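Local coordinates for protein transcription elongation factor SPT6 (Candida glabrata, PDB 3PJP) that binds the phosphorylated C-terminal repeat domain of RNA polymerase II through its tandem SH2 domain and probably acts as a histone H3-H4 chaperone during transcription elongation, at residues A[17-20]-A[21-25]; A[27-30]-A[31-34]; A[61-64]-A[65-68]; A[91-94]-A[95-99]. All blocks are in the same frame, centred on the assembly; numbering follows the deposited sequence. Where two conformers were deposited one is given.

Overall arrangement
From the N terminus the chain meets the contacts in series, each closing before the next opens, so none nests or crosses; all four are local and lie in the first SH2 domain of the tandem. Contact 1 spans helix 18-25 from its N-cap to its last residue. Contact 2 is the turn leading from that helix into strand 33-37, and Tyr24 and Ala21 pack on Val34 where the two meet. Contact 3 follows at the far end of strand 55-64, about 27 Å from contact 2 between centres, though both reach the same sheet. Contact 4 lies on helix 86-105, which packs on the sheet, Leu94 touching Phe33 and Ile98 touching Gly31 of contact 2.

Contact 1: A[17-20]-A[21-25]; sequences NGKQ and AEDYL
Lys19 and Asp23, one helical turn apart, form the charged pair of this helix start. The lysine chain has CG anti to the backbone N (chi1 -178°) and bends at each later torsion, which brings its end across the aspartate obliquely. CE lies 3.2 Å from Asp23 OD1, while NZ makes a weak salt bridge of 3.3 Å to Asp23 OD2. Asp23 OD1 has its own partner in Arg26, so the carboxylate probably shares its charge between two bases on the helix surface. Glu22, on an extended chain, sends OE2 to a hydrogen bond with His58.

The backbone bonds are those of a regular helix. Ala21 N donates to Asn17 O, Glu22 N to Gly18 O at 3.0 Å, Asp23 N to Lys19 O nearly straight at 173°, and Tyr24 N to Gln20 O at 2.8 Å.

Two side-chain carbons lie against a backbone oxygen: the methyl of Ala21 sits 3.4 Å from Gly18 O, and Glu22 CG passes 3.3 Å from the same Gly18 O. On the sheet side the Ala21 methyl meets Val34, Arg36 and Thr48, and Tyr24 turns its ring toward Phe14 and Phe16.

At the first turn, two side chains replace missing helix bonds. Asn17 OD1 accepts from Gln20 N at 2.9 Å, almost head-on to the side-chain carbonyl, and Gln20 OE1 accepts from Asn17 N at 3.0 Å. This reciprocal pair is a capping box with Asn17 as N-cap, opening the short helix that flanks the central sheet of the first SH2 domain and leads on to strand 33-37.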
ATOM      1  N   ASN A  17      16.362 -10.259   9.526  1.00 24.23           N
ATOM      2  CA  ASN A  17      15.864 -10.540   8.197  1.00 29.94           C
ATOM      3  C   ASN A  17      14.348 -10.351   8.198  1.00 29.72           C
ATOM      4  O   ASN A  17      13.751 -10.004   9.226  1.00 23.49           O
ATOM      5  CB  ASN A  17      16.256 -11.946   7.735  1.00 29.92           C
ATOM      6  CG  ASN A  17      15.693 -13.041   8.621  1.00 27.74           C
ATOM      7  OD1 ASN A  17      14.638 -12.889   9.244  1.00 28.86           O
ATOM      8  ND2 ASN A  17      16.401 -14.163   8.676  1.00 29.04           N
ATOM      9  N   GLY A  18      13.728 -10.573   7.049  1.00 22.62           N
ATOM     10  CA  GLY A  18      12.300 -10.344   6.913  1.00 23.71           C
ATOM     11  C   GLY A  18      11.425 -11.093   7.899  1.00 26.42           C
ATOM     12  O   GLY A  18      10.507 -10.512   8.477  1.00 22.43           O
ATOM     13  N   LYS A  19      11.695 -12.385   8.082  1.00 26.00           N
ATOM     14  CA  LYS A  19      10.871 -13.217   8.952  1.00 26.28           C
ATOM     15  C   LYS A  19      10.980 -12.762  10.398  1.00 26.87           C
ATOM     16  O   LYS A  19       9.972 -12.622  11.103  1.00 23.81           O
ATOM     17  CB  LYS A  19      11.267 -14.689   8.827  1.00 29.71           C
ATOM     18  CG  LYS A  19      10.411 -15.617   9.675  1.00 34.67           C
ATOM     19  CD  LYS A  19       8.946 -15.499   9.279  1.00 42.13           C
ATOM     20  CE  LYS A  19       8.025 -15.706  10.468  1.00 49.76           C
ATOM     21  NZ  LYS A  19       8.170 -17.053  11.072  1.00 56.83           N
ATOM     22  N   GLN A  20      12.214 -12.515  10.830  1.00 26.67           N
ATOM     23  CA  GLN A  20      12.458 -12.048  12.189  1.00 28.31           C
ATOM     24  C   GLN A  20      11.689 -10.753  12.428  1.00 30.73           C
ATOM     25  O   GLN A  20      11.060 -10.581  13.473  1.00 26.33           O
ATOM     26  CB  GLN A  20      13.960 -11.858  12.435  1.00 29.17           C
ATOM     27  CG  GLN A  20      14.748 -13.177  12.491  1.00 27.64           C
ATOM     28  CD  GLN A  20      16.249 -12.971  12.487  1.00 26.93           C
ATOM     29  OE1 GLN A  20      16.755 -12.020  11.896  1.00 26.22           O
ATOM     30  NE2 GLN A  20      16.972 -13.856  13.171  1.00 30.82           N
ATOM     31  N   ALA A  21      11.724  -9.860  11.441  1.00 25.81           N
ATOM     32  CA  ALA A  21      11.007  -8.592  11.522  1.00 19.88           C
ATOM     33  C   ALA A  21       9.498  -8.780  11.690  1.00 21.08           C
ATOM     34  O   ALA A  21       8.871  -8.100  12.493  1.00 20.41           O
ATOM     35  CB  ALA A  21      11.315  -7.709  10.288  1.00 19.60           C
ATOM     36  N   GLU A  22       8.907  -9.701  10.931  1.00 20.46           N
ATOM     37  CA  GLU A  22       7.471  -9.938  11.066  1.00 21.94           C
ATOM     38  C   GLU A  22       7.148 -10.501  12.453  1.00 25.58           C
ATOM     39  O   GLU A  22       6.192 -10.078  13.101  1.00 24.01           O
ATOM     40  CB  GLU A  22       6.964 -10.886   9.974  1.00 25.77           C
ATOM     41  CG  GLU A  22       7.175 -10.372   8.563  1.00 24.93           C
ATOM     42  CD  GLU A  22       6.465 -11.220   7.534  1.00 24.46           C
ATOM     43  OE1 GLU A  22       5.915 -12.275   7.919  1.00 33.03           O
ATOM     44  OE2 GLU A  22       6.448 -10.838   6.345  1.00 26.95           O
ATOM     45  N   ASP A  23       7.949 -11.457  12.908  1.00 27.24           N
ATOM     46  CA  ASP A  23       7.742 -12.001  14.246  1.00 32.61           C
ATOM     47  C   ASP A  23       7.879 -10.915  15.310  1.00 30.27           C
ATOM     48  O   ASP A  23       7.115 -10.881  16.272  1.00 26.95           O
ATOM     49  CB  ASP A  23       8.694 -13.165  14.527  1.00 31.59           C
ATOM     50  CG  ASP A  23       8.311 -14.425  13.768  1.00 40.16           C
ATOM     51  OD1 ASP A  23       7.173 -14.489  13.251  1.00 32.72           O
ATOM     52  OD2 ASP A  23       9.146 -15.352  13.698  1.00 46.20           O
ATOM     53  N   TYR A  24       8.844 -10.018  15.129  1.00 27.65           N
ATOM     54  CA  TYR A  24       9.046  -8.934  16.084  1.00 27.61           C
ATOM     55  C   TYR A  24       7.862  -7.962  16.109  1.00 24.41           C
ATOM     56  O   TYR A  24       7.446  -7.511  17.177  1.00 24.70           O
ATOM     57  CB  TYR A  24      10.358  -8.198  15.783  1.00 23.39           C
ATOM     58  CG  TYR A  24      10.649  -7.003  16.664  1.00 23.83           C
ATOM     59  CD1 TYR A  24      11.293  -7.158  17.887  1.00 27.47           C
ATOM     60  CD2 TYR A  24      10.311  -5.718  16.255  1.00 21.57           C
ATOM     61  CE1 TYR A  24      11.573  -6.060  18.685  1.00 29.85           C
ATOM     62  CE2 TYR A  24      10.582  -4.612  17.051  1.00 25.62           C
ATOM     63  CZ  TYR A  24      11.215  -4.794  18.269  1.00 29.00           C
ATOM     64  OH  TYR A  24      11.495  -3.704  19.064  1.00 32.46           O
ATOM     65  N   LEU A  25       7.304  -7.654  14.933  1.00 22.48           N
ATOM     66  CA  LEU A  25       6.212  -6.695  14.859  1.00 21.84           C
ATOM     67  C   LEU A  25       4.825  -7.285  15.075  1.00 24.91           C
ATOM     68  O   LEU A  25       3.850  -6.541  15.163  1.00 28.42           O
ATOM     69  CB  LEU A  25       6.215  -6.001  13.501  1.00 19.38           C
ATOM     70  CG  LEU A  25       7.395  -5.107  13.148  1.00 20.98           C
ATOM     71  CD1 LEU A  25       7.289  -4.732  11.656  1.00 21.80           C
ATOM     72  CD2 LEU A  25       7.404  -3.868  14.035  1.00 25.42           C
TER

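Contact 2: A[27-30]-A[31-34]; sequences SKER and GDFV
Asp32 reaches back over the turn to Lys28 and Glu29, and its side chain is the one to follow. CB lies 3.3 Å from Glu29 O and touches Lys28 CB at 3.7 Å, where the two side chains cross at about a right angle. CG is still 3.6 Å from Glu29 O; with chi1 at -74° it stands beside its own backbone N and opposite the carbonyl carbon, facing back along the chain. At the tip, OD2 accepts from Glu29 N at 2.8 Å with an N-H...O angle of 164°. The donor comes to the anti side of the oxygen, somewhat out of the carboxylate plane. Lys28 CB packs against OD2 at 3.2 Å, but the lysine amine leads off and stays 5.6 Å (NZ) from Asp32 OD2.

Underneath runs a type II beta turn from Glu29 to Asp32, closed by Asp32 N donating to Glu29 O at 3.0 Å. Gly31 takes the third position with a positive phi, a backbone setting that would jam a CB against the carbonyl of Arg30. Arg30 points its guanidinium away from the turn, to Leu51 O, Asp52, Asn102 and Thr105, while Gly31 and Asp32 make backbone bonds with Lys50 of strand 44-52.

Glu29 is thus held twice by Asp32, at its N-H by the carboxylate and at its C=O by the backbone N-H. A carboxylate that takes up a backbone N-H in this way, with a lysine at some distance, is probably ionised; the two bonds join Glu29 to Asp32 just before strand 33-37.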
ATOM      1  N   SER A  27       2.988  -8.399  17.374  1.00 32.24           N
ATOM      2  CA  SER A  27       2.154  -7.951  18.482  1.00 35.74           C
ATOM      3  C   SER A  27       2.048  -6.427  18.557  1.00 35.71           C
ATOM      4  O   SER A  27       1.384  -5.890  19.442  1.00 37.54           O
ATOM      5  CB  SER A  27       2.708  -8.488  19.802  1.00 40.73           C
ATOM      6  OG  SER A  27       3.925  -7.834  20.126  1.00 37.63           O
ATOM      7  N   LYS A  28       2.703  -5.733  17.633  1.00 27.20           N
ATOM      8  CA  LYS A  28       2.661  -4.275  17.605  1.00 30.82           C
ATOM      9  C   LYS A  28       1.398  -3.766  16.898  1.00 27.59           C
ATOM     10  O   LYS A  28       0.477  -4.535  16.627  1.00 35.48           O
ATOM     11  CB  LYS A  28       3.928  -3.712  16.948  1.00 32.72           C
ATOM     12  CG  LYS A  28       5.228  -4.132  17.644  1.00 39.47           C
ATOM     13  CD  LYS A  28       5.313  -3.569  19.051  1.00 45.46           C
ATOM     14  CE  LYS A  28       6.641  -3.914  19.716  1.00 54.94           C
ATOM     15  NZ  LYS A  28       7.810  -3.337  18.993  1.00 56.19           N
ATOM     16  N   GLU A  29       1.353  -2.468  16.619  1.00 26.00           N
ATOM     17  CA  GLU A  29       0.179  -1.860  15.999  1.00 27.91           C
ATOM     18  C   GLU A  29       0.446  -1.442  14.560  1.00 27.85           C
ATOM     19  O   GLU A  29       1.594  -1.404  14.118  1.00 24.75           O
ATOM     20  CB  GLU A  29      -0.282  -0.644  16.806  1.00 37.32           C
ATOM     21  CG  GLU A  29      -0.701  -0.964  18.229  1.00 49.14           C
ATOM     22  CD  GLU A  29      -1.929  -1.847  18.288  1.00 60.41           C
ATOM     23  OE1 GLU A  29      -2.943  -1.495  17.651  1.00 68.57           O
ATOM     24  OE2 GLU A  29      -1.881  -2.896  18.963  1.00 64.09           O
ATOM     25  N   ARG A  30      -0.625  -1.140  13.829  1.00 25.55           N
ATOM     26  CA  ARG A  30      -0.500  -0.630  12.466  1.00 22.76           C
ATOM     27  C   ARG A  30       0.448   0.565  12.448  1.00 20.73           C
ATOM     28  O   ARG A  30       0.316   1.486  13.255  1.00 25.12           O
ATOM     29  CB  ARG A  30      -1.855  -0.193  11.914  1.00 23.62           C
ATOM     30  CG  ARG A  30      -1.751   0.502  10.576  1.00 20.61           C
ATOM     31  CD  ARG A  30      -3.115   0.921  10.028  1.00 18.37           C
ATOM     32  NE  ARG A  30      -3.919  -0.230   9.614  1.00 21.30           N
ATOM     33  CZ  ARG A  30      -5.137  -0.135   9.087  1.00 18.71           C
ATOM     34  NH1 ARG A  30      -5.704   1.052   8.915  1.00 21.89           N
ATOM     35  NH2 ARG A  30      -5.792  -1.231   8.735  1.00 21.50           N
ATOM     36  N   GLY A  31       1.416   0.539  11.537  1.00 17.09           N
ATOM     37  CA  GLY A  31       2.347   1.649  11.410  1.00 19.00           C
ATOM     38  C   GLY A  31       3.677   1.414  12.102  1.00 21.21           C
ATOM     39  O   GLY A  31       4.670   2.061  11.770  1.00 21.69           O
ATOM     40  N   ASP A  32       3.710   0.486  13.061  1.00 20.60           N
ATOM     41  CA  ASP A  32       4.973   0.147  13.722  1.00 18.85           C
ATOM     42  C   ASP A  32       5.910  -0.513  12.725  1.00 22.42           C
ATOM     43  O   ASP A  32       5.464  -1.205  11.813  1.00 24.12           O
ATOM     44  CB  ASP A  32       4.745  -0.735  14.946  1.00 20.45           C
ATOM     45  CG  ASP A  32       4.175   0.041  16.100  1.00 31.60           C
ATOM     46  OD1 ASP A  32       4.502   1.243  16.220  1.00 38.03           O
ATOM     47  OD2 ASP A  32       3.396  -0.535  16.879  1.00 28.29           O
ATOM     48  N   PHE A  33       7.207  -0.272  12.876  1.00 19.89           N
ATOM     49  CA  PHE A  33       8.161  -0.667  11.852  1.00 18.89           C
ATOM     50  C   PHE A  33       9.528  -0.969  12.450  1.00 18.54           C
ATOM     51  O   PHE A  33       9.787  -0.681  13.612  1.00 23.41           O
ATOM     52  CB  PHE A  33       8.289   0.443  10.785  1.00 17.03           C
ATOM     53  CG  PHE A  33       8.960   1.688  11.288  1.00 17.73           C
ATOM     54  CD1 PHE A  33      10.333   1.874  11.135  1.00 20.39           C
ATOM     55  CD2 PHE A  33       8.232   2.654  11.941  1.00 18.28           C
ATOM     56  CE1 PHE A  33      10.956   3.021  11.617  1.00 18.95           C
ATOM     57  CE2 PHE A  33       8.857   3.805  12.429  1.00 22.14           C
ATOM     58  CZ  PHE A  33      10.217   3.975  12.265  1.00 19.33           C
ATOM     59  N   VAL A  34      10.390  -1.562  11.634  1.00 20.73           N
ATOM     60  CA  VAL A  34      11.817  -1.607  11.910  1.00 22.25           C
ATOM     61  C   VAL A  34      12.574  -1.320  10.630  1.00 25.04           C
ATOM     62  O   VAL A  34      12.087  -1.598   9.528  1.00 20.51           O
ATOM     63  CB  VAL A  34      12.277  -2.981  12.440  1.00 25.19           C
ATOM     64  CG1 VAL A  34      11.720  -3.233  13.842  1.00 23.91           C
ATOM     65  CG2 VAL A  34      11.886  -4.093  11.472  1.00 23.84           C
TER

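Contact 3: A[61-64]-A[65-68]; sequences IQEL and EKEN
Lys66 swings back onto Glu63 and joins it in a salt bridge, NZ to OE1 at 2.9 Å. The amine arrives from above the carboxylate plane, 44° out of it, and also lies 3.5 Å from Glu63 OE2. Behind the charges the two chains meet at about a right angle, with Lys66 CD resting on Glu63 CB at 3.7 Å. The lysine manages this by running extended as far as CD and then folding at chi3 and chi4 (60° and 71°), which curls NZ round to the acid.

Between them, Leu64 and Glu65 carry the chain onward. Glu65 has a left-handed backbone, phi and psi both positive, and from there the chain goes on toward strand 75-78. Strands 55-64 and 75-78 are two neighbouring antiparallel strands of the central sheet of the first SH2 domain; Leu64 and Glu65 make backbone bonds with Val75 and Lys74.

One shell out, the ammonium has more than the acid around it: with Glu63, the carbonyls of Ala71, Pro69 and Asp42 make four acceptors that must share the three hydrogens of Lys66 NZ, so a single amine gathers the loop beyond the strand and the residues before strand 44-52. The buried carboxylate has further donors too, since Glu63 OE2 receives Gly73 N and a salt bridge from Arg6. With two bases beside it, Glu63 probably stays ionised. On the neighbouring residue, Gln62 NE2 donates to Glu63 O at 3.2 Å, nearly in its own amide plane, and to Asp43 OD2, which ties the strand to the loop of Asp42 and Asp43.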
ATOM      1  N   ILE A  61      15.282  -0.282   0.480  1.00 17.81           N
ATOM      2  CA  ILE A  61      16.012   0.976   0.403  1.00 17.97           C
ATOM      3  C   ILE A  61      17.334   0.751  -0.334  1.00 17.82           C
ATOM      4  O   ILE A  61      18.180  -0.035   0.105  1.00 20.88           O
ATOM      5  CB  ILE A  61      16.287   1.545   1.813  1.00 18.17           C
ATOM      6  CG1 ILE A  61      14.977   1.764   2.569  1.00 17.88           C
ATOM      7  CG2 ILE A  61      17.015   2.874   1.714  1.00 19.73           C
ATOM      8  CD1 ILE A  61      15.177   1.963   4.062  1.00 23.10           C
ATOM      9  N   GLN A  62      17.509   1.431  -1.459  1.00 16.92           N
ATOM     10  CA  GLN A  62      18.758   1.352  -2.210  1.00 18.92           C
ATOM     11  C   GLN A  62      19.689   2.499  -1.813  1.00 18.44           C
ATOM     12  O   GLN A  62      19.287   3.673  -1.778  1.00 20.41           O
ATOM     13  CB  GLN A  62      18.485   1.401  -3.714  1.00 21.15           C
ATOM     14  CG  GLN A  62      19.724   1.601  -4.588  1.00 29.51           C
ATOM     15  CD  GLN A  62      20.443   0.308  -4.921  1.00 31.42           C
ATOM     16  OE1 GLN A  62      19.890  -0.573  -5.589  1.00 30.37           O
ATOM     17  NE2 GLN A  62      21.687   0.182  -4.458  1.00 24.76           N
ATOM     18  N   GLU A  63      20.942   2.177  -1.512  1.00 17.99           N
ATOM     19  CA  GLU A  63      21.906   3.231  -1.190  1.00 19.92           C
ATOM     20  C   GLU A  63      22.670   3.691  -2.416  1.00 20.76           C
ATOM     21  O   GLU A  63      23.005   2.893  -3.285  1.00 22.52           O
ATOM     22  CB  GLU A  63      22.922   2.730  -0.177  1.00 18.76           C
ATOM     23  CG  GLU A  63      22.358   2.323   1.141  1.00 21.48           C
ATOM     24  CD  GLU A  63      23.457   1.825   2.048  1.00 24.13           C
ATOM     25  OE1 GLU A  63      23.852   0.658   1.887  1.00 27.79           O
ATOM     26  OE2 GLU A  63      23.942   2.608   2.889  1.00 24.03           O
ATOM     27  N   LEU A  64      22.952   4.988  -2.467  1.00 16.94           N
ATOM     28  CA  LEU A  64      23.880   5.542  -3.438  1.00 24.31           C
ATOM     29  C   LEU A  64      24.904   6.389  -2.703  1.00 17.28           C
ATOM     30  O   LEU A  64      24.677   6.818  -1.570  1.00 18.57           O
ATOM     31  CB  LEU A  64      23.155   6.433  -4.445  1.00 24.22           C
ATOM     32  CG  LEU A  64      21.864   5.927  -5.085  1.00 21.07           C
ATOM     33  CD1 LEU A  64      21.297   7.015  -5.966  1.00 22.20           C
ATOM     34  CD2 LEU A  64      22.096   4.641  -5.870  1.00 22.62           C
ATOM     35  N   GLU A  65      26.022   6.655  -3.371  1.00 19.39           N
ATOM     36  CA  GLU A  65      27.056   7.528  -2.827  1.00 17.16           C
ATOM     37  C   GLU A  65      27.543   7.081  -1.446  1.00 18.95           C
ATOM     38  O   GLU A  65      27.628   7.876  -0.508  1.00 19.00           O
ATOM     39  CB  GLU A  65      26.573   8.982  -2.804  1.00 17.13           C
ATOM     40  CG  GLU A  65      26.042   9.439  -4.167  1.00 20.38           C
ATOM     41  CD  GLU A  65      25.706  10.922  -4.206  1.00 27.48           C
ATOM     42  OE1 GLU A  65      25.755  11.583  -3.156  1.00 22.49           O
ATOM     43  OE2 GLU A  65      25.394  11.429  -5.301  1.00 37.45           O
ATOM     44  N   LYS A  66      27.831   5.789  -1.334  1.00 20.99           N
ATOM     45  CA  LYS A  66      28.524   5.251  -0.172  1.00 20.37           C
ATOM     46  C   LYS A  66      30.020   5.510  -0.344  1.00 21.33           C
ATOM     47  O   LYS A  66      30.554   5.352  -1.439  1.00 23.55           O
ATOM     48  CB  LYS A  66      28.269   3.748  -0.076  1.00 22.58           C
ATOM     49  CG  LYS A  66      26.797   3.355   0.021  1.00 20.98           C
ATOM     50  CD  LYS A  66      26.560   1.896  -0.412  1.00 23.45           C
ATOM     51  CE  LYS A  66      27.329   0.889   0.438  1.00 29.24           C
ATOM     52  NZ  LYS A  66      26.761   0.773   1.805  1.00 25.38           N
ATOM     53  N   GLU A  67      30.694   5.914   0.728  1.00 20.69           N
ATOM     54  CA  GLU A  67      32.140   6.156   0.665  1.00 24.15           C
ATOM     55  C   GLU A  67      32.916   4.858   0.462  1.00 24.28           C
ATOM     56  O   GLU A  67      33.965   4.839  -0.176  1.00 23.35           O
ATOM     57  CB  GLU A  67      32.648   6.867   1.922  1.00 21.51           C
ATOM     58  CG  GLU A  67      34.162   7.142   1.882  1.00 23.92           C
ATOM     59  CD  GLU A  67      34.651   8.013   3.026  1.00 42.39           C
ATOM     60  OE1 GLU A  67      33.861   8.277   3.959  1.00 49.21           O
ATOM     61  OE2 GLU A  67      35.831   8.428   2.988  1.00 43.82           O
ATOM     62  N   ASN A  68      32.376   3.771   1.001  1.00 21.68           N
ATOM     63  CA  ASN A  68      32.982   2.456   0.899  1.00 19.99           C
ATOM     64  C   ASN A  68      31.876   1.441   1.157  1.00 19.07           C
ATOM     65  O   ASN A  68      30.773   1.832   1.559  1.00 20.44           O
ATOM     66  CB  ASN A  68      34.141   2.306   1.897  1.00 20.85           C
ATOM     67  CG  ASN A  68      33.764   2.747   3.295  1.00 23.94           C
ATOM     68  OD1 ASN A  68      32.965   2.093   3.962  1.00 27.29           O
ATOM     69  ND2 ASN A  68      34.337   3.850   3.744  1.00 29.75           N
TER

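Contact 4: A[91-94]-A[95-99]; sequences VEYL and QNKIR
Tyr93 and Lys97 run side by side down the same flank of the helix, pointing the same way, and finish together: Lys97 NZ donates to Tyr93 OH at 2.7 Å. Tyr93 holds CG anti to its backbone N (chi1 178°), which lays the ring alongside the lysine. The lysine chain is extended beyond CG, so its methylenes travel along the tyrosine, CD lying 4.0 Å from Tyr93 CZ. Both tips converge on Glu79 OE2, which forms a salt bridge with the amine and a hydrogen bond with the phenol; Gln57 adds a further acceptor for the lysine. The buried ammonium is therefore well supplied with partners.

On the neighbouring flank, Leu94 and Ile98 cross at a slant, CG to CD1 at 3.9 Å, and both rest on Trp49 of strand 44-52. Ile98 CG1 comes within 3.4 Å of Leu94 O, which also accepts from Ile98 N.

Asn96 turns its amide back over the preceding turn. ND2 donates to Glu92 O at a short 2.6 Å, the oxygen lying in the amide plane although the nitrogen stands above the carbonyl plane of Glu92. In one of the two conformers of Arg99, NE and NH2 approach Asn96 OD1 side-on, a contact that is therefore less certain.

The backbone widens into a pi-type turn at residues 91-94. There a water donates to Val91 O at 2.8 Å and to Gln95 OE1, while Gln95 CB approaches the same carbonyl at 3.7 Å. Helix 86-105 is the long second helix of the first SH2 domain, packed on the central sheet through the face that carries Leu94 and Ile98.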
ATOM      1  N   VAL A  91       9.643  10.291   7.898  1.00 19.27           N
ATOM      2  CA  VAL A  91       8.683  11.391   7.827  1.00 17.94           C
ATOM      3  C   VAL A  91       7.956  11.520   6.486  1.00 20.46           C
ATOM      4  O   VAL A  91       6.736  11.685   6.452  1.00 24.79           O
ATOM      5  CB  VAL A  91       9.346  12.739   8.165  1.00 17.51           C
ATOM      6  CG1 VAL A  91       8.402  13.893   7.874  1.00 19.56           C
ATOM      7  CG2 VAL A  91       9.790  12.731   9.619  1.00 20.05           C
ATOM      8  N   GLU A  92       8.691  11.435   5.384  1.00 16.93           N
ATOM      9  CA  GLU A  92       8.102  11.757   4.081  1.00 14.05           C
ATOM     10  C   GLU A  92       7.554  10.538   3.347  1.00 16.84           C
ATOM     11  O   GLU A  92       6.643  10.667   2.518  1.00 19.47           O
ATOM     12  CB  GLU A  92       9.113  12.482   3.190  1.00 15.20           C
ATOM     13  CG  GLU A  92       9.548  13.861   3.722  1.00 19.10           C
ATOM     14  CD  GLU A  92      10.630  14.483   2.869  1.00 17.83           C
ATOM     15  OE1 GLU A  92      11.016  13.863   1.856  1.00 25.47           O
ATOM     16  OE2 GLU A  92      11.109  15.588   3.221  1.00 20.85           O
ATOM     17  N   TYR A  93       8.143   9.373   3.593  1.00 19.80           N
ATOM     18  CA  TYR A  93       7.718   8.144   2.933  1.00 14.27           C
ATOM     19  C   TYR A  93       6.807   7.312   3.832  1.00 16.07           C
ATOM     20  O   TYR A  93       5.627   7.127   3.535  1.00 18.69           O
ATOM     21  CB  TYR A  93       8.918   7.295   2.502  1.00 19.15           C
ATOM     22  CG  TYR A  93       8.509   5.982   1.856  1.00 15.64           C
ATOM     23  CD1 TYR A  93       8.266   5.905   0.491  1.00 19.49           C
ATOM     24  CD2 TYR A  93       8.348   4.832   2.615  1.00 21.71           C
ATOM     25  CE1 TYR A  93       7.883   4.711  -0.099  1.00 21.77           C
ATOM     26  CE2 TYR A  93       7.971   3.647   2.038  1.00 29.41           C
ATOM     27  CZ  TYR A  93       7.735   3.594   0.679  1.00 28.45           C
ATOM     28  OH  TYR A  93       7.356   2.405   0.105  1.00 30.05           O
ATOM     29  N   LEU A  94       7.347   6.808   4.939  1.00 16.96           N
ATOM     30  CA  LEU A  94       6.581   5.878   5.762  1.00 17.49           C
ATOM     31  C   LEU A  94       5.344   6.493   6.422  1.00 18.33           C
ATOM     32  O   LEU A  94       4.265   5.913   6.366  1.00 17.77           O
ATOM     33  CB  LEU A  94       7.458   5.204   6.828  1.00 16.14           C
ATOM     34  CG  LEU A  94       6.709   4.110   7.585  1.00 17.56           C
ATOM     35  CD1 LEU A  94       6.250   2.990   6.667  1.00 19.24           C
ATOM     36  CD2 LEU A  94       7.559   3.544   8.727  1.00 17.79           C
ATOM     37  N   GLN A  95       5.494   7.637   7.073  1.00 17.55           N
ATOM     38  CA  GLN A  95       4.359   8.245   7.762  1.00 19.52           C
ATOM     39  C   GLN A  95       3.254   8.605   6.761  1.00 20.15           C
ATOM     40  O   GLN A  95       2.071   8.599   7.099  1.00 20.83           O
ATOM     41  CB  GLN A  95       4.795   9.444   8.617  1.00 22.41           C
ATOM     42  CG  GLN A  95       5.351   9.017   9.983  1.00 28.23           C
ATOM     43  CD  GLN A  95       6.059  10.135  10.738  1.00 34.45           C
ATOM     44  OE1 GLN A  95       5.871  11.318  10.449  1.00 35.57           O
ATOM     45  NE2 GLN A  95       6.885   9.758  11.713  1.00 40.40           N
ATOM     46  N   ASN A  96       3.653   8.898   5.531  1.00 18.17           N
ATOM     47  CA  ASN A  96       2.700   9.177   4.466  1.00 21.96           C
ATOM     48  C   ASN A  96       1.905   7.956   4.071  1.00 20.09           C
ATOM     49  O   ASN A  96       0.683   8.005   3.964  1.00 18.89           O
ATOM     50  CB  ASN A  96       3.410   9.723   3.237  1.00 25.56           C
ATOM     51  CG  ASN A  96       3.245  11.198   3.109  1.00 27.03           C
ATOM     52  OD1 ASN A  96       2.153  11.724   3.332  1.00 28.71           O
ATOM     53  ND2 ASN A  96       4.326  11.896   2.761  1.00 36.71           N
ATOM     54  N   LYS A  97       2.621   6.876   3.808  1.00 16.12           N
ATOM     55  CA  LYS A  97       1.993   5.607   3.498  1.00 13.93           C
ATOM     56  C   LYS A  97       1.017   5.177   4.597  1.00 17.59           C
ATOM     57  O   LYS A  97      -0.073   4.673   4.311  1.00 15.65           O
ATOM     58  CB  LYS A  97       3.065   4.554   3.265  1.00 20.94           C
ATOM     59  CG  LYS A  97       2.785   3.641   2.122  1.00 28.70           C
ATOM     60  CD  LYS A  97       3.980   2.775   1.790  1.00 25.88           C
ATOM     61  CE  LYS A  97       3.699   1.986   0.523  1.00 24.02           C
ATOM     62  NZ  LYS A  97       4.892   1.231   0.073  1.00 23.36           N
ATOM     63  N   ILE A  98       1.415   5.341   5.858  1.00 16.00           N
ATOM     64  CA  ILE A  98       0.516   5.022   6.963  1.00 14.14           C
ATOM     65  C   ILE A  98      -0.714   5.911   6.978  1.00 16.92           C
ATOM     66  O   ILE A  98      -1.832   5.443   7.180  1.00 15.58           O
ATOM     67  CB  ILE A  98       1.245   5.113   8.315  1.00 15.41           C
ATOM     68  CG1 ILE A  98       2.338   4.050   8.384  1.00 17.40           C
ATOM     69  CG2 ILE A  98       0.253   4.951   9.488  1.00 18.47           C
ATOM     70  CD1 ILE A  98       3.327   4.296   9.523  1.00 18.15           C
ATOM     71  N   ARG A  99      -0.515   7.209   6.762  1.00 16.52           N
ATOM     72  CA  ARG A  99      -1.611   8.163   6.640  0.50 20.07           C
ATOM     73  C   ARG A  99      -2.623   7.703   5.593  1.00 18.03           C
ATOM     74  O   ARG A  99      -3.832   7.689   5.821  1.00 15.47           O
ATOM     75  CB  ARG A  99      -1.026   9.527   6.250  0.50 16.06           C
ATOM     76  CG  ARG A  99      -2.026  10.593   5.851  0.50 18.20           C
ATOM     77  CD  ARG A  99      -1.294  11.887   5.492  0.50 11.91           C
ATOM     78  NE  ARG A  99      -0.550  11.758   4.241  0.50 14.59           N
ATOM     79  CZ  ARG A  99      -1.111  11.877   3.045  0.50 17.95           C
ATOM     80  NH1 ARG A  99      -2.413  12.113   2.958  0.50 11.22           N
ATOM     81  NH2 ARG A  99      -0.377  11.746   1.944  0.50 12.79           N
TER
HETATM   82  O   HOH W   1       4.927  12.582   8.451  1.00 31.02           O